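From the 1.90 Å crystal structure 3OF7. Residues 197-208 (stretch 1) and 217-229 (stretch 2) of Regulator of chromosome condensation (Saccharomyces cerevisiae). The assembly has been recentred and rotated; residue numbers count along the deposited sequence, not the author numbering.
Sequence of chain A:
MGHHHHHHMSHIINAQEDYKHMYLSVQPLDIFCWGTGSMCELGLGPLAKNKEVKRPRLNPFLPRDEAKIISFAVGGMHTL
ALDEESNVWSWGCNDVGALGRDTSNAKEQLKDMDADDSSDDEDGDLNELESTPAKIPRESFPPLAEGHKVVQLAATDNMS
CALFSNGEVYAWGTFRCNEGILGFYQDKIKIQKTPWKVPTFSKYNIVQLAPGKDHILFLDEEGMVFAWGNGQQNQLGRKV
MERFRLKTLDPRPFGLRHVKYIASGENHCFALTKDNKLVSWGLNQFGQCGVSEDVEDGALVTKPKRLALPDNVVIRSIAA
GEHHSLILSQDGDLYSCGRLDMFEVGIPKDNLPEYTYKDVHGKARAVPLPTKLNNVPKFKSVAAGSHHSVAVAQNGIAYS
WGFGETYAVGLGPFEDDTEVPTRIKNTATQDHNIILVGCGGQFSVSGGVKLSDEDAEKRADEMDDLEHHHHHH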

# COMPACT_ATOMS: atom_id res chain seq x y z
N LYS A 197 1.57 -12.33 -18.82
CA LYS A 197 2.79 -11.58 -19.05
C LYS A 197 2.48 -10.26 -19.75
O LYS A 197 1.85 -10.24 -20.81
CB LYS A 197 3.78 -12.39 -19.90
CG LYS A 197 5.16 -11.76 -19.99
CD LYS A 197 6.10 -12.54 -20.90
CE LYS A 197 7.42 -11.80 -21.08
NZ LYS A 197 8.26 -12.38 -22.18
N VAL A 198 2.89 -9.16 -19.13
CA VAL A 198 2.68 -7.84 -19.70
C VAL A 198 3.76 -7.62 -20.75
O VAL A 198 4.94 -7.78 -20.46
CB VAL A 198 2.73 -6.73 -18.62
CG1 VAL A 198 2.50 -5.35 -19.22
CG2 VAL A 198 1.71 -7.01 -17.52
N PRO A 199 3.36 -7.31 -22.01
CA PRO A 199 4.34 -7.05 -23.06
C PRO A 199 5.35 -5.99 -22.65
O PRO A 199 4.97 -4.96 -22.08
CB PRO A 199 3.48 -6.57 -24.24
CG PRO A 199 2.20 -7.28 -24.05
CD PRO A 199 1.98 -7.32 -22.55
N THR A 200 6.62 -6.26 -22.91
CA THR A 200 7.72 -5.38 -22.54
C THR A 200 7.44 -3.94 -22.94
O THR A 200 7.01 -3.67 -24.06
CB THR A 200 9.04 -5.88 -23.18
OG1 THR A 200 9.20 -7.27 -22.87
CG2 THR A 200 10.24 -5.11 -22.65
N PHE A 201 7.66 -3.01 -22.02
CA PHE A 201 7.36 -1.61 -22.28
C PHE A 201 8.54 -0.72 -21.94
O PHE A 201 8.42 0.51 -21.89
CB PHE A 201 6.08 -1.16 -21.55
CG PHE A 201 6.04 -1.53 -20.08
CD1 PHE A 201 6.57 -0.67 -19.12
CD2 PHE A 201 5.47 -2.73 -19.67
CE1 PHE A 201 6.52 -1.00 -17.76
CE2 PHE A 201 5.42 -3.06 -18.31
CZ PHE A 201 5.96 -2.20 -17.36
N SER A 202 9.70 -1.34 -21.72
CA SER A 202 10.93 -0.59 -21.52
C SER A 202 12.15 -1.38 -22.02
O SER A 202 12.11 -2.61 -22.11
CB SER A 202 11.12 -0.24 -20.04
OG SER A 202 12.36 0.41 -19.83
N LYS A 203 13.21 -0.65 -22.33
CA LYS A 203 14.50 -1.26 -22.70
C LYS A 203 15.28 -1.66 -21.45
O LYS A 203 16.33 -2.29 -21.53
CB LYS A 203 15.32 -0.28 -23.54
CG LYS A 203 14.66 0.14 -24.86
N TYR A 204 14.75 -1.27 -20.29
CA TYR A 204 15.37 -1.57 -19.00
C TYR A 204 14.47 -2.47 -18.17
O TYR A 204 13.26 -2.54 -18.40
CB TYR A 204 15.66 -0.27 -18.25
CG TYR A 204 16.69 0.59 -18.93
CD1 TYR A 204 16.31 1.52 -19.90
CD2 TYR A 204 18.04 0.46 -18.63
CE1 TYR A 204 17.25 2.32 -20.54
CE2 TYR A 204 18.99 1.26 -19.26
CZ TYR A 204 18.59 2.18 -20.22
OH TYR A 204 19.53 2.96 -20.85
N ASN A 205 15.07 -3.17 -17.21
CA ASN A 205 14.30 -4.01 -16.30
C ASN A 205 13.45 -3.16 -15.37
O ASN A 205 13.87 -2.08 -14.93
CB ASN A 205 15.24 -4.88 -15.45
CG ASN A 205 15.72 -6.13 -16.18
OD1 ASN A 205 15.42 -6.35 -17.36
ND2 ASN A 205 16.48 -6.96 -15.48
N ILE A 206 12.25 -3.64 -15.07
CA ILE A 206 11.41 -3.02 -14.05
C ILE A 206 11.98 -3.39 -12.68
O ILE A 206 12.34 -4.54 -12.44
CB ILE A 206 9.94 -3.46 -14.18
CG1 ILE A 206 9.41 -3.13 -15.59
CG2 ILE A 206 9.07 -2.83 -13.07
CD1 ILE A 206 9.65 -1.66 -16.03
N VAL A 207 12.09 -2.40 -11.79
CA VAL A 207 12.72 -2.58 -10.48
C VAL A 207 11.76 -2.39 -9.29
O VAL A 207 12.03 -2.88 -8.19
CB VAL A 207 13.96 -1.66 -10.31
CG1 VAL A 207 14.99 -1.95 -11.41
CG2 VAL A 207 13.56 -0.17 -10.29
N GLN A 208 10.66 -1.67 -9.51
CA GLN A 208 9.72 -1.36 -8.43
C GLN A 208 8.30 -1.12 -8.92
O GLN A 208 8.09 -0.58 -10.01
CB GLN A 208 10.19 -0.15 -7.63
CG GLN A 208 9.51 -0.03 -6.26
CD GLN A 208 9.66 1.33 -5.62
OE1 GLN A 208 10.17 2.28 -6.23
NE2 GLN A 208 9.21 1.44 -4.38
N LEU A 217 1.81 2.07 -10.97
CA LEU A 217 3.04 2.70 -11.47
C LEU A 217 4.16 1.67 -11.49
O LEU A 217 4.18 0.75 -10.67
CB LEU A 217 3.43 3.87 -10.58
CG LEU A 217 2.43 5.00 -10.31
CD1 LEU A 217 3.08 6.02 -9.44
CD2 LEU A 217 1.98 5.64 -11.62
N PHE A 218 5.08 1.82 -12.44
CA PHE A 218 6.29 0.98 -12.55
C PHE A 218 7.50 1.90 -12.65
O PHE A 218 7.42 3.00 -13.24
CB PHE A 218 6.27 0.09 -13.81
CG PHE A 218 5.05 -0.79 -13.96
CD1 PHE A 218 5.07 -2.10 -13.49
CD2 PHE A 218 3.91 -0.33 -14.60
CE1 PHE A 218 3.96 -2.94 -13.64
CE2 PHE A 218 2.78 -1.15 -14.75
CZ PHE A 218 2.81 -2.46 -14.27
N LEU A 219 8.62 1.46 -12.08
CA LEU A 219 9.89 2.17 -12.18
C LEU A 219 10.92 1.25 -12.82
O LEU A 219 10.98 0.06 -12.48
CB LEU A 219 10.38 2.60 -10.79
CG LEU A 219 11.70 3.38 -10.67
CD1 LEU A 219 11.65 4.73 -11.42
CD2 LEU A 219 12.01 3.62 -9.19
N ASP A 220 11.71 1.77 -13.75
CA ASP A 220 12.74 0.93 -14.38
C ASP A 220 14.16 1.31 -13.95
O ASP A 220 14.36 2.28 -13.22
CB ASP A 220 12.57 0.84 -15.91
CG ASP A 220 13.01 2.09 -16.64
OD1 ASP A 220 13.66 2.97 -16.04
OD2 ASP A 220 12.70 2.19 -17.85
N GLU A 221 15.14 0.54 -14.43
CA GLU A 221 16.54 0.71 -14.05
C GLU A 221 17.10 2.11 -14.28
O GLU A 221 17.93 2.57 -13.50
CB GLU A 221 17.43 -0.28 -14.80
CG GLU A 221 17.18 -1.73 -14.48
CD GLU A 221 18.07 -2.64 -15.30
OE1 GLU A 221 19.13 -3.06 -14.77
OE2 GLU A 221 17.74 -2.91 -16.47
N GLU A 222 16.65 2.79 -15.34
CA GLU A 222 17.16 4.14 -15.65
C GLU A 222 16.39 5.25 -14.94
O GLU A 222 16.77 6.43 -15.01
CB GLU A 222 17.24 4.39 -17.17
CG GLU A 222 15.89 4.62 -17.88
CD GLU A 222 16.04 5.27 -19.26
OE1 GLU A 222 17.09 5.90 -19.52
OE2 GLU A 222 15.12 5.14 -20.09
N GLY A 223 15.32 4.89 -14.23
CA GLY A 223 14.58 5.87 -13.45
C GLY A 223 13.36 6.43 -14.16
O GLY A 223 12.82 7.45 -13.73
N MET A 224 12.93 5.77 -15.23
CA MET A 224 11.71 6.17 -15.94
C MET A 224 10.50 5.58 -15.20
O MET A 224 10.54 4.43 -14.74
CB MET A 224 11.75 5.68 -17.39
CG MET A 224 10.63 6.23 -18.30
SD MET A 224 10.81 7.97 -18.78
CE MET A 224 12.05 7.84 -20.08
N VAL A 225 9.44 6.37 -15.09
CA VAL A 225 8.18 5.92 -14.47
C VAL A 225 7.13 5.66 -15.54
O VAL A 225 6.99 6.44 -16.49
CB VAL A 225 7.62 6.95 -13.47
CG1 VAL A 225 6.40 6.39 -12.72
CG2 VAL A 225 8.70 7.38 -12.48
N PHE A 226 6.41 4.56 -15.39
CA PHE A 226 5.33 4.18 -16.29
C PHE A 226 4.05 4.07 -15.49
O PHE A 226 4.09 3.67 -14.32
CB PHE A 226 5.63 2.84 -16.95
CG PHE A 226 6.92 2.83 -17.72
CD1 PHE A 226 8.13 2.65 -17.06
CD2 PHE A 226 6.92 3.06 -19.09
CE1 PHE A 226 9.33 2.67 -17.77
CE2 PHE A 226 8.12 3.07 -19.80
CZ PHE A 226 9.32 2.88 -19.15
N ALA A 227 2.94 4.40 -16.12
CA ALA A 227 1.64 4.29 -15.45
C ALA A 227 0.67 3.51 -16.33
O ALA A 227 0.78 3.53 -17.57
CB ALA A 227 1.11 5.67 -15.10
N TRP A 228 -0.26 2.81 -15.68
CA TRP A 228 -1.21 1.92 -16.36
C TRP A 228 -2.51 1.85 -15.55
O TRP A 228 -2.48 1.61 -14.34
CB TRP A 228 -0.58 0.53 -16.49
CG TRP A 228 -1.39 -0.57 -17.16
CD1 TRP A 228 -2.36 -0.44 -18.12
CD2 TRP A 228 -1.24 -1.98 -16.93
NE1 TRP A 228 -2.84 -1.69 -18.49
CE2 TRP A 228 -2.16 -2.64 -17.77
CE3 TRP A 228 -0.42 -2.74 -16.08
CZ2 TRP A 228 -2.29 -4.04 -17.79
CZ3 TRP A 228 -0.54 -4.13 -16.11
CH2 TRP A 228 -1.48 -4.76 -16.95
N GLY A 229 -3.64 2.07 -16.23
CA GLY A 229 -4.95 1.88 -15.62
C GLY A 229 -5.87 3.07 -15.84
O GLY A 229 -5.75 3.78 -16.84

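The two stretches bury 807 Å² between them, and Glu 221, Tyr 204 and Leu 219 cover the most surface. Leu 219 anchors the backbone pairing. Its carbonyl O accepts a hydrogen bond from Val 207 N (2.8 Å) and a weak one from Gln 208 N (3.5 Å), while Leu 219 N donates to Gln 208 O (3.0 Å). One carbonyl thus serves two successive amides, as befits the beta bulge that shifts the antiparallel register between Ile 206 and Gln 208. The Leu 219 side chain shares a face of the sheet with that of Gln 208.

Glu 221 extends the pairing beyond the strands: its N donates to Asn 205 O (3.0 Å), and its carboxylate returns the contact, OE2 accepting from Asn 205 N at 2.8 Å. Beside it, the Tyr 204 ring lies against Glu 222, whose CB sits 3.9 Å from the ring centroid, almost on the ring normal, in a CH-pi contact.

Asp 220 ties this region together. Asp 220 OD2 accepts a hydrogen bond from Ser 202 OG (2.7 Å), and Asp 220 OD1 accepts one from Met 224 N (3.0 Å), reaching across the type I turn from Asp 220 to the residue just after it. Farther along, Phe 201 directs its edge toward the faces of both Phe 218 and Phe 226, with centroids 5.0 and 5.2 Å away, respectively.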